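Local coordinates for putative phosphatase (Bacteroides thetaiotaomicron, PDB 3KYA), which is of unproven function, though it binds zinc, carries an IPT/TIG domain and is presumed to act as a phosphatase, at residues 244-249 and 263-268; 248-253 and 310-315. One frame throughout, in Å; residues are numbered along the deposited sequence.

Contact 1: residues 244-249 and 263-268; sequences AAYKQC and FNSYEK
Glu-267 presents its carboxylate to two side chains of 244-249, one at each oxygen. Tyr-246 OH donates to Glu-267 OE1 over a short 2.5 Å, arriving on the syn side of the carboxylate, while Lys-247 NZ forms a salt bridge with Glu-267 OE2 at 3.0 Å from above the carboxylate plane, 68° out of it. The lysine reaches that far because its chain is extended beyond CG. Glu-267 OE1 has a second donor in Gln-270 NE2.

Next to this pair, the bonds involve the backbone. Ser-265 OG, anti to its own backbone N (chi1 175°), donates to Lys-247 O at 2.8 Å, and also accepts from Glu-267 N at 3.3 Å, closing an ST turn. Lys-247 O also accepts a hydrogen bond from a water at 2.9 Å, and the same water donates to Asn-264 O. Successive four-stranded antiparallel sheets mark a beta-propeller, and the contact lies at a junction of two blades: 244-249 leaves the outer strand 240-246 of one blade and crosses to the next, where 261-265 is the second strand.

Gln-248 O accepts from Tyr-266 N at 2.9 Å, nearly straight at 173°, and is also approached by the CA-H of Ser-265. The amide is turned steeply to the Tyr-266 ring, Gln-248 NE2 lying 3.6 Å from Tyr-266 CD1. Asn-264 OD1 is taken by the backbone N of Asn-250. Within the strands, away from the charged pair, Ala-244 CB meets Phe-263 CZ at 3.6 Å; the phenylalanine ring meets that of Phe-272, and its side chain also touches Phe-300.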
loop_
_atom_site.group_PDB
_atom_site.type_symbol
_atom_site.label_atom_id
_atom_site.label_comp_id
_atom_site.label_asym_id
_atom_site.label_seq_id
_atom_site.Cartn_x
_atom_site.Cartn_y
_atom_site.Cartn_z
ATOM N N ALA A 244 1.367 21.159 -38.403
ATOM C CA ALA A 244 2.739 21.309 -37.908
ATOM C C ALA A 244 3.678 20.322 -38.589
ATOM O O ALA A 244 3.339 19.151 -38.789
ATOM C CB ALA A 244 2.794 21.146 -36.391
ATOM N N ALA A 245 4.859 20.812 -38.954
ATOM C CA ALA A 245 5.879 19.997 -39.599
ATOM C C ALA A 245 7.280 20.325 -39.082
ATOM O O ALA A 245 7.752 21.454 -39.256
ATOM C CB ALA A 245 5.846 20.196 -41.120
ATOM N N TYR A 246 7.906 19.347 -38.425
ATOM C CA TYR A 246 9.319 19.439 -38.044
ATOM C C TYR A 246 9.951 18.111 -38.477
ATOM O O TYR A 246 10.551 18.041 -39.554
ATOM C CB TYR A 246 9.532 19.766 -36.561
ATOM C CG TYR A 246 11.005 19.904 -36.242
ATOM C CD1 TYR A 246 11.734 20.991 -36.723
ATOM C CD2 TYR A 246 11.676 18.940 -35.508
ATOM C CE1 TYR A 246 13.090 21.126 -36.465
ATOM C CE2 TYR A 246 13.046 19.068 -35.237
ATOM C CZ TYR A 246 13.742 20.163 -35.727
ATOM O OH TYR A 246 15.090 20.307 -35.476
ATOM N N LYS A 247 9.792 17.074 -37.655
ATOM C CA LYS A 247 10.209 15.706 -37.962
ATOM C C LYS A 247 10.148 14.840 -36.716
ATOM O O LYS A 247 10.198 15.348 -35.595
ATOM C CB LYS A 247 11.635 15.609 -38.531
ATOM C CG LYS A 247 12.738 16.085 -37.602
ATOM C CD LYS A 247 14.118 15.884 -38.236
ATOM C CE LYS A 247 15.193 16.474 -37.376
ATOM N NZ LYS A 247 16.563 16.287 -37.945
ATOM N N GLN A 248 10.050 13.535 -36.927
ATOM C CA GLN A 248 10.139 12.552 -35.847
ATOM C C GLN A 248 9.241 12.812 -34.636
ATOM O O GLN A 248 9.670 12.690 -33.478
ATOM C CB GLN A 248 11.608 12.467 -35.404
ATOM C CG GLN A 248 12.539 12.071 -36.530
ATOM C CD GLN A 248 13.981 12.022 -36.094
ATOM O OE1 GLN A 248 14.526 13.005 -35.603
ATOM N NE2 GLN A 248 14.603 10.877 -36.270
ATOM N N CYS A 249 7.991 13.175 -34.900
ATOM C CA CYS A 249 7.027 13.395 -33.821
ATOM C C CYS A 249 6.549 12.042 -33.281
ATOM O O CYS A 249 6.330 11.104 -34.052
ATOM C CB CYS A 249 5.854 14.216 -34.331
ATOM S SG CYS A 249 4.680 14.685 -33.067
ATOM N N PHE A 263 3.324 19.090 -28.698
ATOM C CA PHE A 263 3.844 17.976 -29.492
ATOM C C PHE A 263 5.384 17.995 -29.428
ATOM O O PHE A 263 5.984 19.037 -29.128
ATOM C CB PHE A 263 3.305 17.984 -30.927
ATOM C CG PHE A 263 3.763 19.152 -31.750
ATOM C CD1 PHE A 263 3.123 20.375 -31.659
ATOM C CD2 PHE A 263 4.808 19.009 -32.645
ATOM C CE1 PHE A 263 3.544 21.450 -32.423
ATOM C CE2 PHE A 263 5.256 20.091 -33.407
ATOM C CZ PHE A 263 4.620 21.305 -33.299
ATOM N N ASN A 264 6.009 16.844 -29.672
ATOM C CA ASN A 264 7.472 16.740 -29.561
ATOM C C ASN A 264 8.199 16.370 -30.848
ATOM O O ASN A 264 7.605 16.261 -31.916
ATOM C CB ASN A 264 7.842 15.668 -28.519
ATOM C CG ASN A 264 7.790 14.250 -29.090
ATOM O OD1 ASN A 264 6.898 13.908 -29.886
ATOM N ND2 ASN A 264 8.743 13.415 -28.684
ATOM N N SER A 265 9.521 16.236 -30.718
ATOM C CA SER A 265 10.358 15.626 -31.726
ATOM C C SER A 265 11.379 14.769 -30.977
ATOM O O SER A 265 11.972 15.203 -29.976
ATOM C CB SER A 265 11.079 16.630 -32.620
ATOM O OG SER A 265 11.972 15.948 -33.494
ATOM N N TYR A 266 11.559 13.550 -31.461
ATOM C CA TYR A 266 12.573 12.633 -30.957
ATOM C C TYR A 266 14.009 13.145 -31.179
ATOM O O TYR A 266 14.922 12.825 -30.401
ATOM C CB TYR A 266 12.346 11.300 -31.659
ATOM C CG TYR A 266 13.456 10.270 -31.717
ATOM C CD1 TYR A 266 14.442 10.338 -32.697
ATOM C CD2 TYR A 266 13.438 9.157 -30.888
ATOM C CE1 TYR A 266 15.413 9.371 -32.798
ATOM C CE2 TYR A 266 14.398 8.176 -30.988
ATOM C CZ TYR A 266 15.377 8.288 -31.943
ATOM O OH TYR A 266 16.327 7.325 -32.037
ATOM N N GLU A 267 14.206 13.930 -32.233
ATOM C CA GLU A 267 15.552 14.436 -32.581
ATOM C C GLU A 267 16.372 14.856 -31.348
ATOM O O GLU A 267 17.417 14.249 -31.044
ATOM C CB GLU A 267 15.455 15.605 -33.553
ATOM C CG GLU A 267 16.842 16.072 -34.036
ATOM C CD GLU A 267 16.838 17.450 -34.653
ATOM O OE1 GLU A 267 16.044 18.312 -34.212
ATOM O OE2 GLU A 267 17.656 17.676 -35.570
ATOM N N LYS A 268 15.905 15.890 -30.652
ATOM C CA LYS A 268 16.552 16.380 -29.422
ATOM C C LYS A 268 15.618 16.302 -28.208
ATOM O O LYS A 268 15.935 16.804 -27.133
ATOM C CB LYS A 268 17.007 17.822 -29.608
ATOM C CG LYS A 268 18.068 18.007 -30.675
ATOM C CD LYS A 268 18.340 19.486 -30.885
ATOM C CE LYS A 268 19.486 19.707 -31.848
ATOM N NZ LYS A 268 19.661 21.146 -32.175
HETATM O O HOH W 1 8.013 16.979 -34.610
#

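Contact 2: residues 248-253 and 310-315; sequences QCNGAT and SWEFQI. With EDO (1,2-ethanediol), chain B.
Asn-250 lies against the backbone of 312-313, and its side chain can be followed atom by atom. Its CB sits 3.5 Å from Phe-313 O. With CG anti to the carbonyl carbon (chi1 -47°), the amide is set beside Glu-312, where Asn-250 CG packs at 3.7 Å on Glu-312 CG, the two side chains crossing at about a right angle. Branch OD1 receives a weak hydrogen bond from Phe-313 N at 3.4 Å and also lies close to Glu-312 CA. The other branch, ND2, donates to O2 of an ethanediol molecule at 3.2 Å, a group probably derived from the crystallisation liquor that is also bound by Asp-212 and Arg-187; ND2 has a weak bond to Asp-212 as well. The carboxylate of Glu-312 is engaged elsewhere, in a salt bridge from OE2 to Arg-189.

The touching parts, CA 250 to 253 and CA 311 to 315, run 22° apart, as expected for the first strands of successive blades in a beta-propeller: 252-254 opens one four-stranded sheet and 313-317 the next. Since the strands belong to separate sheets, side chains and water supply the polar links between them. Gln-314 NE2 donates to Asn-250 O at 2.8 Å with an N-H...O angle of 163°, the oxygen lying close to the plane of the glutamine amide and the donor in the carbonyl plane. Gln-314 OE1, for its part, accepts from Arg-143 NE, which fixes the flip of the amide. Further along, Thr-253 OG1 donates to Ile-315 O at 2.8 Å. A water donates a hydrogen bond to Thr-253 OG1 at 3.0 Å. The same water accepts from Ile-315 N.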
loop_
_atom_site.group_PDB
_atom_site.type_symbol
_atom_site.label_atom_id
_atom_site.label_comp_id
_atom_site.label_asym_id
_atom_site.label_seq_id
_atom_site.Cartn_x
_atom_site.Cartn_y
_atom_site.Cartn_z
ATOM N N GLN A 248 10.050 13.535 -36.927
ATOM C CA GLN A 248 10.139 12.552 -35.847
ATOM C C GLN A 248 9.241 12.812 -34.636
ATOM O O GLN A 248 9.670 12.690 -33.478
ATOM C CB GLN A 248 11.608 12.467 -35.404
ATOM C CG GLN A 248 12.539 12.071 -36.530
ATOM C CD GLN A 248 13.981 12.022 -36.094
ATOM O OE1 GLN A 248 14.526 13.005 -35.603
ATOM N NE2 GLN A 248 14.603 10.877 -36.270
ATOM N N CYS A 249 7.991 13.175 -34.900
ATOM C CA CYS A 249 7.027 13.395 -33.821
ATOM C C CYS A 249 6.549 12.042 -33.281
ATOM O O CYS A 249 6.330 11.104 -34.052
ATOM C CB CYS A 249 5.854 14.216 -34.331
ATOM S SG CYS A 249 4.680 14.685 -33.067
ATOM N N ASN A 250 6.393 11.934 -31.961
ATOM C CA ASN A 250 5.933 10.694 -31.330
ATOM C C ASN A 250 4.547 10.857 -30.683
ATOM O O ASN A 250 4.018 9.906 -30.120
ATOM C CB ASN A 250 6.918 10.213 -30.258
ATOM C CG ASN A 250 8.375 10.226 -30.731
ATOM O OD1 ASN A 250 9.243 10.748 -30.027
ATOM N ND2 ASN A 250 8.637 9.693 -31.931
ATOM N N GLY A 251 3.984 12.059 -30.721
ATOM C CA GLY A 251 2.671 12.300 -30.129
ATOM C C GLY A 251 2.340 13.771 -29.977
ATOM O O GLY A 251 3.242 14.623 -29.962
ATOM N N ALA A 252 1.038 14.053 -29.876
ATOM C CA ALA A 252 0.515 15.402 -29.679
ATOM C C ALA A 252 -0.642 15.334 -28.678
ATOM O O ALA A 252 -1.501 14.457 -28.783
ATOM C CB ALA A 252 0.069 16.016 -31.004
ATOM N N THR A 253 -0.665 16.264 -27.727
ATOM C CA THR A 253 -1.648 16.264 -26.636
ATOM C C THR A 253 -2.234 17.653 -26.404
ATOM O O THR A 253 -1.509 18.654 -26.495
ATOM C CB THR A 253 -0.989 15.800 -25.318
ATOM O OG1 THR A 253 -0.238 14.598 -25.555
ATOM C CG2 THR A 253 -2.039 15.553 -24.228
ATOM N N SER A 310 17.497 11.809 -29.310
ATOM C CA SER A 310 16.899 10.522 -29.627
ATOM C C SER A 310 16.046 10.024 -28.454
ATOM O O SER A 310 16.231 8.911 -27.968
ATOM C CB SER A 310 17.980 9.511 -30.020
ATOM O OG SER A 310 18.690 9.979 -31.167
ATOM N N TRP A 311 15.117 10.879 -28.025
ATOM C CA TRP A 311 14.270 10.615 -26.872
ATOM C C TRP A 311 12.832 10.460 -27.372
ATOM O O TRP A 311 12.230 11.426 -27.848
ATOM C CB TRP A 311 14.387 11.779 -25.882
ATOM C CG TRP A 311 14.765 11.330 -24.478
ATOM C CD1 TRP A 311 14.021 11.439 -23.329
ATOM C CD2 TRP A 311 15.989 10.682 -24.099
ATOM N NE1 TRP A 311 14.723 10.913 -22.264
ATOM C CE2 TRP A 311 15.920 10.427 -22.716
ATOM C CE3 TRP A 311 17.132 10.277 -24.807
ATOM C CZ2 TRP A 311 16.960 9.801 -22.019
ATOM C CZ3 TRP A 311 18.167 9.655 -24.114
ATOM C CH2 TRP A 311 18.074 9.429 -22.737
ATOM N N GLU A 312 12.313 9.239 -27.303
ATOM C CA GLU A 312 10.965 8.934 -27.789
ATOM C C GLU A 312 9.972 9.029 -26.648
ATOM O O GLU A 312 10.052 8.236 -25.702
ATOM C CB GLU A 312 10.938 7.528 -28.375
ATOM C CG GLU A 312 9.626 7.189 -29.075
ATOM C CD GLU A 312 9.541 5.752 -29.528
ATOM O OE1 GLU A 312 10.475 4.962 -29.282
ATOM O OE2 GLU A 312 8.520 5.405 -30.148
ATOM N N PHE A 313 9.011 9.950 -26.732
ATOM C CA PHE A 313 8.068 10.114 -25.614
ATOM C C PHE A 313 6.730 10.732 -25.957
ATOM O O PHE A 313 6.588 11.425 -26.962
ATOM C CB PHE A 313 8.713 10.953 -24.482
ATOM C CG PHE A 313 8.967 12.401 -24.838
ATOM C CD1 PHE A 313 10.155 12.787 -25.460
ATOM C CD2 PHE A 313 8.041 13.385 -24.519
ATOM C CE1 PHE A 313 10.397 14.124 -25.776
ATOM C CE2 PHE A 313 8.278 14.731 -24.834
ATOM C CZ PHE A 313 9.456 15.094 -25.469
ATOM N N GLN A 314 5.764 10.474 -25.073
ATOM C CA GLN A 314 4.434 11.054 -25.154
ATOM C C GLN A 314 4.121 11.832 -23.873
ATOM O O GLN A 314 4.773 11.643 -22.834
ATOM C CB GLN A 314 3.369 9.987 -25.438
ATOM C CG GLN A 314 3.571 9.361 -26.791
ATOM C CD GLN A 314 2.415 8.505 -27.234
ATOM O OE1 GLN A 314 1.793 7.792 -26.434
ATOM N NE2 GLN A 314 2.113 8.570 -28.528
ATOM N N ILE A 315 3.135 12.723 -23.982
ATOM C CA ILE A 315 2.749 13.640 -22.917
ATOM C C ILE A 315 1.348 13.299 -22.415
ATOM O O ILE A 315 0.384 13.260 -23.206
ATOM C CB ILE A 315 2.770 15.094 -23.437
ATOM C CG1 ILE A 315 4.144 15.432 -24.042
ATOM C CG2 ILE A 315 2.410 16.086 -22.337
ATOM C CD1 ILE A 315 4.171 16.777 -24.785
HETATM C C1 EDO B . 11.384 7.205 -33.329
HETATM O O1 EDO B . 10.146 6.602 -33.746
HETATM C C2 EDO B . 11.768 8.333 -34.282
HETATM O O2 EDO B . 10.985 9.504 -34.031
HETATM O O HOH W 2 4.809 13.554 -27.599
HETATM O O HOH W 3 2.199 13.206 -26.683
#

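How the contacts relate
Both contacts start from the crossing between strands 240-246 and 252-254, share Gln-248 and Cys-249, and have centres about 7 Å apart. Contact 1 is the more outlying, its centre about 26 Å from that of the chain against about 19 Å for contact 2, and only half of its touching residues are buried, against six of eight. The chemistry differs: contact 1 has a salt bridge at its partly exposed end, whereas contact 2 relies on neutral hydrogen bonds and water. Contact 1 joins the sheet ending in 240-246 to that of 252-305; contact 2 joins the latter to the sheet of 313-352. Besides the Asn-264 to Asn-250 bond, Glu-267 O probably accepts from Ser-310 N.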